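Side-chain contact in synaptic vesicle glycoprotein 2C (Homo sapiens, PDB 5JLV), which is a synaptic vesicle membrane glycoprotein whose luminal domain serves as a protein receptor for botulinum neurotoxin A: residues F35-N39 and Q40-G44. Sequence-based numbering, arbitrary orientation.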
loop_
_atom_site.group_PDB
_atom_site.type_symbol
_atom_site.label_atom_id
_atom_site.label_comp_id
_atom_site.label_asym_id
_atom_site.label_seq_id
_atom_site.Cartn_x
_atom_site.Cartn_y
_atom_site.Cartn_z
ATOM N N PHE C 35 36.101 -1.913 11.674
ATOM C CA PHE C 35 37.100 -2.318 12.662
ATOM C C PHE C 35 36.545 -2.139 14.071
ATOM O O PHE C 35 35.582 -1.387 14.274
ATOM C CB PHE C 35 38.396 -1.500 12.499
ATOM C CG PHE C 35 38.164 -0.033 12.216
ATOM C CD1 PHE C 35 38.118 0.441 10.896
ATOM C CD2 PHE C 35 38.003 0.878 13.258
ATOM C CE1 PHE C 35 37.907 1.788 10.628
ATOM C CE2 PHE C 35 37.793 2.229 12.991
ATOM C CZ PHE C 35 37.746 2.682 11.676
ATOM N N THR C 36 37.152 -2.825 15.038
ATOM C CA THR C 36 36.726 -2.730 16.436
ATOM C C THR C 36 36.655 -1.267 16.891
ATOM O O THR C 36 37.551 -0.478 16.606
ATOM C CB THR C 36 37.661 -3.540 17.370
ATOM O OG1 THR C 36 37.632 -4.925 16.997
ATOM C CG2 THR C 36 37.238 -3.403 18.839
ATOM N N MET C 37 35.556 -0.914 17.554
ATOM C CA MET C 37 35.431 0.371 18.240
ATOM C C MET C 37 35.319 0.096 19.746
ATOM O O MET C 37 34.456 -0.671 20.186
ATOM C CB MET C 37 34.209 1.142 17.727
ATOM C CG MET C 37 34.270 2.649 17.952
ATOM S SD MET C 37 32.865 3.553 17.244
ATOM C CE MET C 37 32.994 3.079 15.518
ATOM N N GLU C 38 36.199 0.715 20.527
ATOM C CA GLU C 38 36.389 0.321 21.912
ATOM C C GLU C 38 36.657 1.515 22.832
ATOM O O GLU C 38 37.451 2.399 22.503
ATOM C CB GLU C 38 37.533 -0.687 21.997
ATOM C CG GLU C 38 37.572 -1.509 23.274
ATOM C CD GLU C 38 38.566 -2.657 23.203
ATOM O OE1 GLU C 38 39.261 -2.795 22.170
ATOM O OE2 GLU C 38 38.650 -3.423 24.183
ATOM N N ASN C 39 35.976 1.525 23.982
ATOM C CA ASN C 39 36.188 2.516 25.049
ATOM C C ASN C 39 36.127 3.959 24.567
ATOM O O ASN C 39 37.106 4.696 24.667
ATOM C CB ASN C 39 37.501 2.250 25.800
ATOM C CG ASN C 39 37.516 0.899 26.483
ATOM O OD1 ASN C 39 38.201 -0.021 26.039
ATOM N ND2 ASN C 39 36.747 0.766 27.564
ATOM N N GLN C 40 34.969 4.346 24.037
ATOM C CA GLN C 40 34.771 5.680 23.481
ATOM C C GLN C 40 33.405 6.215 23.850
ATOM O O GLN C 40 32.435 5.456 23.940
ATOM C CB GLN C 40 34.885 5.659 21.952
ATOM C CG GLN C 40 36.256 5.307 21.400
ATOM C CD GLN C 40 36.219 5.049 19.905
ATOM O OE1 GLN C 40 35.294 5.482 19.214
ATOM N NE2 GLN C 40 37.214 4.332 19.400
ATOM N N ILE C 41 33.328 7.529 24.038
ATOM C CA ILE C 41 32.049 8.217 24.194
ATOM C C ILE C 41 31.927 9.332 23.152
ATOM O O ILE C 41 32.809 10.177 23.035
ATOM C CB ILE C 41 31.876 8.800 25.611
ATOM C CG1 ILE C 41 31.951 7.680 26.664
ATOM C CG2 ILE C 41 30.553 9.555 25.718
ATOM C CD1 ILE C 41 32.265 8.159 28.063
ATOM N N HIS C 42 30.834 9.320 22.398
ATOM C CA HIS C 42 30.598 10.317 21.351
ATOM C C HIS C 42 29.315 11.061 21.655
ATOM O O HIS C 42 28.271 10.437 21.855
ATOM C CB HIS C 42 30.481 9.640 19.982
ATOM C CG HIS C 42 31.673 8.817 19.610
ATOM N ND1 HIS C 42 32.865 9.376 19.208
ATOM C CD2 HIS C 42 31.850 7.475 19.559
ATOM C CE1 HIS C 42 33.730 8.416 18.933
ATOM N NE2 HIS C 42 33.138 7.252 19.135
ATOM N N THR C 43 29.383 12.389 21.695
ATOM C CA THR C 43 28.220 13.202 22.065
ATOM C C THR C 43 27.909 14.270 21.017
ATOM O O THR C 43 28.816 14.887 20.476
ATOM C CB THR C 43 28.423 13.866 23.443
ATOM O OG1 THR C 43 28.711 12.855 24.414
ATOM C CG2 THR C 43 27.168 14.636 23.882
ATOM N N GLY C 44 26.620 14.469 20.737
ATOM C CA GLY C 44 26.151 15.623 19.959
ATOM C C GLY C 44 26.484 15.618 18.472
ATOM O O GLY C 44 26.441 16.660 17.818
#
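Q40 reaches into the corner between two short strands and lies across the side chain of M37 at about a right angle, its OE1 3.3 Å from M37 CG. The chain turns at N39, whose positive phi of 52° swings it from strand 37-38 into strand 40-43, so that side chains from two faces of the right-handed parallel beta-helix converge; after glycine, asparagine takes this left-handed conformation most readily. Glutamine suits the bend: its CH2 groups pass over the turn, with CG 3.3 Å from E38 O, and its length brings the amide oxygen to H42. With Q40 CG beside its own backbone N (chi1 -65°) and the chain extended beyond it, OE1 accepts a hydrogen bond of 2.8 Å from H42 NE2. That bond falls on a lone pair in the carbonyl plane, though it is bent at the hydrogen. M37, buried, is unbranched and bends at chi3 (-58°); its SD stands 4.2 Å from H42 NE2, obliquely to the ring. M37 also packs on F57 and V60, and the H42 ring meets F62, all from the next coil. Donation from NE2 implies a proton on that nitrogen, gives the amide oxygen a partner beside apolar M37, and probably limits rotation of both polar groups.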